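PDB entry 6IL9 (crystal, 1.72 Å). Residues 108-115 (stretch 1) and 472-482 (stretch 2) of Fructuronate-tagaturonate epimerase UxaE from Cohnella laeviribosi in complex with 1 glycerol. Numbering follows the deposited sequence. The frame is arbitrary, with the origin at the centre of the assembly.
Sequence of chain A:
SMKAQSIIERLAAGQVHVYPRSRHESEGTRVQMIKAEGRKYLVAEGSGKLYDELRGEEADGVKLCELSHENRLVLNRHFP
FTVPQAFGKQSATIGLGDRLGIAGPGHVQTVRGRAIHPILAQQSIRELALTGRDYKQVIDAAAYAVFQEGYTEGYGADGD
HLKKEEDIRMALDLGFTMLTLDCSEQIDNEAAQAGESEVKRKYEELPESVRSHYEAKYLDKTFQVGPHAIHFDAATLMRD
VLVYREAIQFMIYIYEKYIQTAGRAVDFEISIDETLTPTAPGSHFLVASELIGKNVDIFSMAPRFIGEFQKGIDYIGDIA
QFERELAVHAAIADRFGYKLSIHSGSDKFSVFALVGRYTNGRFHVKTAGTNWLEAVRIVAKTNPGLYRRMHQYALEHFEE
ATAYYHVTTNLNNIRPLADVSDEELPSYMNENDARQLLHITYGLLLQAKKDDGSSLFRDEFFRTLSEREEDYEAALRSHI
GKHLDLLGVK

Stretch 1 108-115: VQTVRGRA
Stretch 2 (472-482) YEAALRSHIGK

The end of one helix packs against the side of a second, sequence-distant helix through a small contact in which a threonine fills a hollow between helical turns and a neighbouring glutamine links an arginine and a glutamate by hydrogen bonds. The two stretches bury 327 Å² in total, and their backbones come nearest at Thr110 and Arg477, whose CA atoms lie 4.9 Å apart. The short helical segment of stretch 1 and the helix of stretch 2 run in the same general direction.

Stretch 2 is helical throughout, with regular i to i+4 bonds such as Arg477 N to Glu473 O (2.9 Å) and Gly481 N to Arg477 O (2.9 Å). In stretch 1 the helix covers Val108 to Val111, and Arg112 N still bonds to Val108 O (2.9 Å). Arg112 then leaves helical geometry (phi/psi -54/127), opening a type II beta turn from Val111 to Arg114 that is closed by Arg114 N to Val111 O (3.0 Å). Gly113 occupies the turn position with positive phi (80/10), a conformation that favours glycine, and Arg114 continues in an extended conformation (-120/150).

Thr110, an m rotamer whose CA-to-CB bond points toward stretch 2, is the knob, seated among Leu476, Arg477, Ile480 and Gly481. Its OG1 lies 3.3 Å from Arg477 CA, while its methyl CG2 meets Ile480 CG2 at 3.8 Å in an apolar contact and Gly481 N at 3.6 Å. Ile480 (m, m) directs its CA-to-CB bond toward stretch 1, although the end of its side chain leads away.

One residue earlier, the CA-to-CB bond of Gln109 also points toward stretch 2, with chi1 m, chi2 t and chi3 near 13°. Its amide uses both polar ends: NE2 donates to Glu473 OE1 at 3.2 Å with a nearly linear angle of 171°, and OE1 accepts from Arg477 NH1 at 2.7 Å with a more bent angle of 146°. Glu473 (m, t, chi3 near -1°) and Arg477 are one helical turn apart, so a single amide can span them. The Arg477 CA-to-CB bond points sideways to stretch 1, but the m, t, m chain with chi4 near -95° carries its end nearer, where Gln109 OE1 lies at the edge of the guanidinium, near its plane.

Beyond the turn, the CA-to-CB bond of Arg114 points toward stretch 2, with chi1 near -40°, chi2 near -148°, chi3 near 47° and chi4 near 165°. Its NH1 approaches Gly481 O to 3.8 Å, obliquely to the guanidinium; both terminal nitrogens are hydrogen-bonded elsewhere in the structure.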

# COMPACT_ATOMS: atom_id res chain seq x y z
N VAL A 108 8.82 10.10 -1.58
CA VAL A 108 8.99 11.27 -0.72
C VAL A 108 9.04 12.55 -1.55
O VAL A 108 8.40 13.56 -1.21
CB VAL A 108 10.25 11.11 0.14
CG1 VAL A 108 10.53 12.42 0.87
CG2 VAL A 108 10.09 9.95 1.11
N GLN A 109 9.81 12.54 -2.65
CA GLN A 109 9.88 13.71 -3.52
C GLN A 109 8.52 14.12 -4.04
O GLN A 109 8.27 15.32 -4.27
CB GLN A 109 10.82 13.43 -4.71
CG GLN A 109 12.28 13.26 -4.31
CD GLN A 109 13.02 12.41 -5.31
OE1 GLN A 109 12.52 12.15 -6.40
NE2 GLN A 109 14.22 11.96 -4.94
N THR A 110 7.61 13.15 -4.22
CA THR A 110 6.29 13.44 -4.75
C THR A 110 5.39 14.11 -3.71
O THR A 110 4.65 15.04 -4.04
CB THR A 110 5.64 12.16 -5.27
OG1 THR A 110 6.50 11.55 -6.24
CG2 THR A 110 4.28 12.47 -5.91
N VAL A 111 5.42 13.65 -2.46
CA VAL A 111 4.53 14.23 -1.46
C VAL A 111 5.11 15.48 -0.81
O VAL A 111 4.37 16.21 -0.14
CB VAL A 111 4.14 13.22 -0.36
CG1 VAL A 111 3.37 12.04 -0.97
CG2 VAL A 111 5.37 12.75 0.43
N ARG A 112 6.42 15.72 -0.95
CA ARG A 112 7.02 16.94 -0.42
C ARG A 112 6.28 18.16 -0.96
O ARG A 112 6.04 18.29 -2.16
CB ARG A 112 8.50 16.99 -0.82
CG ARG A 112 9.24 18.28 -0.45
CD ARG A 112 10.59 18.35 -1.18
NE ARG A 112 11.49 17.27 -0.78
CZ ARG A 112 12.30 16.61 -1.60
NH1 ARG A 112 12.35 16.89 -2.90
NH2 ARG A 112 13.07 15.65 -1.11
N GLY A 113 5.85 19.03 -0.04
CA GLY A 113 5.15 20.24 -0.45
C GLY A 113 3.69 20.06 -0.80
O GLY A 113 3.08 20.99 -1.34
N ARG A 114 3.11 18.90 -0.51
CA ARG A 114 1.70 18.64 -0.75
C ARG A 114 1.02 18.29 0.57
O ARG A 114 1.64 17.74 1.49
CB ARG A 114 1.52 17.48 -1.76
CG ARG A 114 2.53 17.57 -2.87
CD ARG A 114 2.02 17.06 -4.16
NE ARG A 114 0.70 17.53 -4.54
CZ ARG A 114 0.22 17.42 -5.77
NH1 ARG A 114 0.99 16.88 -6.71
NH2 ARG A 114 -1.02 17.83 -6.07
N ALA A 115 -0.27 18.61 0.67
CA ALA A 115 -1.01 18.41 1.91
C ALA A 115 -1.54 16.98 1.96
O ALA A 115 -2.74 16.71 1.85
CB ALA A 115 -2.14 19.43 2.05
N TYR A 472 14.00 6.76 -12.79
CA TYR A 472 12.91 6.12 -12.05
C TYR A 472 12.22 7.12 -11.12
O TYR A 472 10.98 7.16 -11.04
CB TYR A 472 13.45 4.93 -11.25
CG TYR A 472 12.39 4.13 -10.47
CD1 TYR A 472 11.19 3.75 -11.08
CD2 TYR A 472 12.60 3.75 -9.15
CE1 TYR A 472 10.24 3.02 -10.38
CE2 TYR A 472 11.65 3.01 -8.44
CZ TYR A 472 10.47 2.64 -9.07
OH TYR A 472 9.50 1.91 -8.40
N GLU A 473 13.00 7.96 -10.43
CA GLU A 473 12.39 8.90 -9.51
C GLU A 473 11.62 9.99 -10.25
O GLU A 473 10.57 10.43 -9.78
CB GLU A 473 13.46 9.48 -8.60
CG GLU A 473 13.99 8.37 -7.73
CD GLU A 473 15.15 8.76 -6.87
OE1 GLU A 473 15.59 9.93 -6.94
OE2 GLU A 473 15.61 7.87 -6.12
N ALA A 474 12.10 10.40 -11.44
CA ALA A 474 11.32 11.35 -12.24
C ALA A 474 10.02 10.72 -12.68
O ALA A 474 8.98 11.40 -12.75
CB ALA A 474 12.13 11.80 -13.46
N ALA A 475 10.05 9.43 -13.01
CA ALA A 475 8.82 8.75 -13.41
C ALA A 475 7.84 8.66 -12.25
O ALA A 475 6.63 8.86 -12.44
CB ALA A 475 9.16 7.36 -13.94
N LEU A 476 8.33 8.36 -11.03
CA LEU A 476 7.42 8.31 -9.89
C LEU A 476 6.83 9.68 -9.60
O LEU A 476 5.62 9.80 -9.36
CB LEU A 476 8.15 7.77 -8.66
CG LEU A 476 8.58 6.31 -8.75
CD1 LEU A 476 9.48 5.99 -7.58
CD2 LEU A 476 7.37 5.35 -8.80
N ARG A 477 7.66 10.73 -9.63
CA ARG A 477 7.15 12.08 -9.40
C ARG A 477 6.04 12.41 -10.38
O ARG A 477 4.99 12.96 -9.99
CB ARG A 477 8.29 13.10 -9.51
CG ARG A 477 9.27 12.98 -8.36
CD ARG A 477 10.22 14.18 -8.31
NE ARG A 477 10.93 14.37 -9.58
CZ ARG A 477 12.15 13.90 -9.83
NH1 ARG A 477 12.80 13.19 -8.92
NH2 ARG A 477 12.73 14.14 -11.00
N SER A 478 6.22 12.05 -11.64
CA SER A 478 5.23 12.38 -12.66
C SER A 478 3.97 11.55 -12.49
O SER A 478 2.85 12.06 -12.56
CB SER A 478 5.84 12.16 -14.05
OG SER A 478 4.85 12.31 -15.05
N HIS A 479 4.15 10.25 -12.27
CA HIS A 479 3.04 9.31 -12.25
C HIS A 479 2.23 9.43 -10.97
O HIS A 479 1.00 9.55 -11.01
CB HIS A 479 3.58 7.90 -12.44
CG HIS A 479 2.53 6.85 -12.54
ND1 HIS A 479 1.65 6.77 -13.59
CD2 HIS A 479 2.24 5.81 -11.72
CE1 HIS A 479 0.84 5.74 -13.41
NE2 HIS A 479 1.18 5.14 -12.28
N ILE A 480 2.89 9.36 -9.81
CA ILE A 480 2.15 9.56 -8.56
C ILE A 480 1.68 11.01 -8.45
O ILE A 480 0.61 11.29 -7.89
CB ILE A 480 3.01 9.13 -7.36
CG1 ILE A 480 3.42 7.66 -7.53
CG2 ILE A 480 2.26 9.30 -6.02
CD1 ILE A 480 2.24 6.71 -7.67
N GLY A 481 2.46 11.96 -8.99
CA GLY A 481 2.01 13.34 -8.99
C GLY A 481 0.67 13.50 -9.68
O GLY A 481 -0.19 14.25 -9.22
N LYS A 482 0.47 12.79 -10.79
CA LYS A 482 -0.81 12.87 -11.50
C LYS A 482 -1.95 12.32 -10.64
O LYS A 482 -3.07 12.84 -10.70
CB LYS A 482 -0.72 12.10 -12.81
CG LYS A 482 -2.05 11.92 -13.50
CD LYS A 482 -1.87 11.25 -14.84
CE LYS A 482 -3.21 11.13 -15.54
NZ LYS A 482 -3.05 10.68 -16.95